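Local coordinates for putative uncharacterized protein (Ustilago maydis, PDB 4GNX), which is the large subunit of replication protein A and binds single-stranded DNA through successive OB folds, at a contact of chain A with DNA. Sequence-based numbering; all coordinates share one arbitrary frame.

Contact 1 and contact 2 lie on one DNA strand, the first taking DT2 and DT3 of chain B and the second DT5 and DT6, with the centres of their C-alpha atoms about 16 Å apart. They share no residue: contact 1 belongs to the OB fold near the N-terminus and contact 2 to the next OB fold along the chain. Each places an aromatic ring from the last residue of a strand, Phe57 or Trp180, flat against a thymine. The repeated scheme probably lets two linked domains follow one unpaired strand, with stacking a main theme, which suits a protein that must accept many sequences.

Contact 1: a contact of chain A with DNA. Residues 40, 57, 85, 88. With nucleotides of chain B.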
# COMPACT_ATOMS: atom_id res chain seq x y z
N LEU A 40 18.52 -19.91 -10.98
CA LEU A 40 17.40 -20.61 -10.40
C LEU A 40 16.15 -20.53 -11.25
O LEU A 40 16.06 -19.74 -12.20
CB LEU A 40 17.09 -20.05 -9.02
CG LEU A 40 16.46 -18.66 -8.95
CD1 LEU A 40 14.95 -18.72 -9.04
CD2 LEU A 40 16.88 -18.00 -7.64
N PHE A 57 17.85 -24.53 -7.73
CA PHE A 57 19.01 -23.65 -7.80
C PHE A 57 20.17 -24.29 -8.55
O PHE A 57 20.35 -25.51 -8.53
CB PHE A 57 19.46 -23.28 -6.40
CG PHE A 57 18.53 -22.35 -5.67
CD1 PHE A 57 18.66 -20.97 -5.80
CD2 PHE A 57 17.55 -22.86 -4.82
CE1 PHE A 57 17.82 -20.11 -5.11
CE2 PHE A 57 16.70 -21.99 -4.14
CZ PHE A 57 16.84 -20.62 -4.28
N LYS A 85 9.04 -18.30 1.07
CA LYS A 85 9.36 -16.87 1.00
C LYS A 85 8.27 -16.16 0.21
O LYS A 85 8.34 -16.06 -1.01
CB LYS A 85 10.70 -16.63 0.35
CG LYS A 85 11.83 -17.36 1.04
CD LYS A 85 13.14 -16.72 0.67
CE LYS A 85 14.30 -17.62 1.05
NZ LYS A 85 15.57 -16.85 0.99
N PHE A 88 8.13 -13.61 -2.78
CA PHE A 88 8.44 -14.10 -4.12
C PHE A 88 7.37 -15.08 -4.60
O PHE A 88 7.66 -15.97 -5.38
CB PHE A 88 9.79 -14.83 -4.10
CG PHE A 88 10.96 -13.98 -3.73
CD1 PHE A 88 11.41 -13.91 -2.42
CD2 PHE A 88 11.64 -13.25 -4.71
CE1 PHE A 88 12.50 -13.11 -2.08
CE2 PHE A 88 12.74 -12.46 -4.37
CZ PHE A 88 13.17 -12.39 -3.05
P DT B 2 19.61 -18.04 2.74
OP1 DT B 2 20.02 -17.00 3.73
OP2 DT B 2 18.17 -18.27 2.49
O5' DT B 2 20.35 -17.68 1.37
C5' DT B 2 19.67 -17.79 0.11
C4' DT B 2 20.54 -17.25 -1.00
O4' DT B 2 21.44 -18.28 -1.47
C3' DT B 2 19.77 -16.76 -2.22
O3' DT B 2 20.42 -15.62 -2.77
C2' DT B 2 19.82 -17.95 -3.17
C1' DT B 2 21.11 -18.66 -2.80
N1 DT B 2 21.01 -20.14 -2.84
C2 DT B 2 21.92 -20.84 -3.60
O2 DT B 2 22.80 -20.30 -4.25
N3 DT B 2 21.75 -22.20 -3.58
C4 DT B 2 20.78 -22.92 -2.89
O4 DT B 2 20.76 -24.14 -2.96
C5 DT B 2 19.87 -22.11 -2.11
C7 DT B 2 18.79 -22.79 -1.32
C6 DT B 2 20.02 -20.78 -2.13
P DT B 3 19.70 -14.19 -2.74
OP1 DT B 3 20.78 -13.19 -2.88
OP2 DT B 3 18.74 -14.09 -1.62
O5' DT B 3 18.87 -14.19 -4.10
C5' DT B 3 19.53 -13.82 -5.33
C4' DT B 3 18.50 -13.44 -6.37
O4' DT B 3 17.50 -14.48 -6.43
C3' DT B 3 17.76 -12.14 -6.09
O3' DT B 3 17.68 -11.39 -7.30
C2' DT B 3 16.39 -12.60 -5.62
C1' DT B 3 16.22 -13.88 -6.42
N1 DT B 3 15.26 -14.85 -5.85
C2 DT B 3 14.04 -14.98 -6.47
O2 DT B 3 13.71 -14.32 -7.44
N3 DT B 3 13.21 -15.92 -5.90
C4 DT B 3 13.48 -16.72 -4.81
O4 DT B 3 12.63 -17.52 -4.42
C5 DT B 3 14.79 -16.53 -4.21
C7 DT B 3 15.17 -17.35 -3.02
C6 DT B 3 15.60 -15.62 -4.76
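The DNA-binding groove of the first OB fold receives two unpaired thymines, DT2 and DT3, with Phe57 and Phe88 supplying its aromatic platforms. Phe57 lies almost parallel to the base of DT2: the planes differ by 5° and the ring centroids are 3.8 Å apart. Its CG is anti to the carbonyl carbon (chi1 -71°), which sends the ring toward the DNA; one face lies against the base with C5 of DT2 over its centre. The rim of the ring, at CE1, reaches the sugar, 3.5 Å from C2' of DT2, while the C7 methyl of DT3 sits at the ring's edge, 3.9 Å from CZ. Phe88 stacks less evenly on DT3. The planes of Phe88 and the DT3 base differ by 29°, and the base is shifted toward the ring's rim, with Phe88 CD2 3.4 Å from C2 of DT3. Leu40 packs its CD2 branch over the other face of DT3, 4.0 Å from C6 and also near the sugar oxygen O4', so the base is sandwiched; an apolar branch suits a base face because it needs no polar partner. Lys85 extends beyond CG to bring NZ 3.3 Å from OP2 of the DT2 phosphate, a salt bridge whose hydrogen bond is weak. A long, flexible lysine suits this task because every nucleotide carries the same phosphate, and flat phenylalanines likewise accept bases with little regard to their edges. Leu40 belongs to strand 39-46 and Phe57 ends strand 51-57. After strand 80-83, Phe88 in 3-10 helix 86-88 covers the DT3 face opposite Leu40, and Lys85, in the preceding loop, runs past its C7 edge.

Contact 2: a contact of chain A with DNA. Residues 160, 180, 216, 218. With nucleotides of chain B.
Ser218 meets DT5, the 5' nucleotide of this pair, through its backbone N, with CB packing nearby. The backbone N donates a hydrogen bond to O2 on the Watson-Crick edge of the base, with an N to O2 distance of 2.9 Å and an angle of 164° at the hydrogen, so the bond is nearly straight. Ser218 CB lies 3.5 Å from C2 of DT5, and a small residue may suit so close an approach of the backbone to the base. On the 3' side, DT6 turns a face to Trp180. The planes are 15° apart, and the base stacks on both the five- and six-membered rings. It is offset toward the rim of the indole, with CG of Trp180 3.4 Å from C4 of DT6. At the other end of the indole, CH2 packs 3.5 Å from C2' of the sugar, showing how a broad tryptophan can support base and deoxyribose together. The CG of Trp180 is anti to the carbonyl carbon (chi1 -56°), which directs the indole toward DT6. Val160 packs beside Trp180 on the same face of the base, near O2, and extends this apolar floor, its CG1 3.8 Å from C2 of DT6. The backbone carbonyl of Met216 faces the C7 methyl. In the second OB fold, Val160 lies on strand 159-168, Trp180 ends strand 174-180, Met216 lies on strand 213-217 and Ser218 occupies the short loop between strands 213-217 and 220-224.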
# COMPACT_ATOMS: atom_id res chain seq x y z
N VAL A 160 15.03 -5.42 -20.08
CA VAL A 160 13.84 -6.29 -20.09
C VAL A 160 13.24 -6.50 -21.49
O VAL A 160 12.98 -5.53 -22.21
CB VAL A 160 12.71 -5.78 -19.17
CG1 VAL A 160 11.74 -6.91 -18.87
CG2 VAL A 160 13.25 -5.19 -17.87
N TRP A 180 6.41 -10.68 -21.06
CA TRP A 180 7.74 -10.33 -20.61
C TRP A 180 8.70 -11.44 -20.90
O TRP A 180 8.29 -12.55 -21.22
CB TRP A 180 7.73 -10.05 -19.13
CG TRP A 180 6.75 -8.99 -18.69
CD1 TRP A 180 5.50 -9.18 -18.13
CD2 TRP A 180 6.94 -7.53 -18.71
NE1 TRP A 180 4.91 -7.98 -17.83
CE2 TRP A 180 5.72 -6.95 -18.15
CE3 TRP A 180 7.96 -6.68 -19.13
CZ2 TRP A 180 5.54 -5.58 -18.03
CZ3 TRP A 180 7.77 -5.30 -19.00
CH2 TRP A 180 6.59 -4.77 -18.47
N MET A 216 1.36 -9.84 -17.86
CA MET A 216 1.61 -11.13 -17.22
C MET A 216 2.47 -11.03 -15.97
O MET A 216 3.32 -10.15 -15.85
CB MET A 216 2.21 -12.12 -18.21
CG MET A 216 1.20 -12.56 -19.25
SD MET A 216 1.32 -14.29 -19.77
CE MET A 216 2.98 -14.31 -20.45
N SER A 218 5.04 -13.58 -13.45
CA SER A 218 5.88 -14.78 -13.45
C SER A 218 5.01 -16.03 -13.45
O SER A 218 5.27 -16.99 -14.18
CB SER A 218 6.77 -14.77 -12.20
OG SER A 218 7.30 -16.04 -11.88
P DT B 5 10.05 -6.77 -6.89
OP1 DT B 5 10.01 -5.32 -6.57
OP2 DT B 5 9.29 -7.71 -6.02
O5' DT B 5 9.47 -6.88 -8.37
C5' DT B 5 8.08 -6.60 -8.66
C4' DT B 5 7.70 -6.96 -10.08
O4' DT B 5 8.15 -8.30 -10.40
C3' DT B 5 6.20 -6.96 -10.36
O3' DT B 5 5.93 -6.64 -11.73
C2' DT B 5 5.81 -8.41 -10.13
C1' DT B 5 7.04 -9.15 -10.65
N1 DT B 5 7.30 -10.46 -10.02
C2 DT B 5 6.92 -11.59 -10.70
O2 DT B 5 6.37 -11.56 -11.79
N3 DT B 5 7.21 -12.77 -10.06
C4 DT B 5 7.83 -12.93 -8.83
O4 DT B 5 8.03 -14.05 -8.38
C5 DT B 5 8.21 -11.69 -8.17
C7 DT B 5 8.88 -11.76 -6.84
C6 DT B 5 7.93 -10.54 -8.79
P DT B 6 5.02 -5.44 -12.29
OP1 DT B 6 4.52 -4.56 -11.20
OP2 DT B 6 4.05 -6.04 -13.24
O5' DT B 6 6.10 -4.61 -13.12
C5' DT B 6 7.01 -3.70 -12.46
C4' DT B 6 8.32 -3.59 -13.21
O4' DT B 6 8.90 -4.90 -13.40
C3' DT B 6 8.23 -2.95 -14.59
O3' DT B 6 9.25 -1.96 -14.72
C2' DT B 6 8.41 -4.11 -15.56
C1' DT B 6 9.19 -5.15 -14.77
N1 DT B 6 8.80 -6.55 -15.06
C2 DT B 6 9.74 -7.40 -15.62
O2 DT B 6 10.87 -7.05 -15.89
N3 DT B 6 9.29 -8.67 -15.85
C4 DT B 6 8.03 -9.18 -15.58
O4 DT B 6 7.77 -10.35 -15.84
C5 DT B 6 7.10 -8.24 -14.99
C7 DT B 6 5.72 -8.70 -14.65
C6 DT B 6 7.53 -6.99 -14.76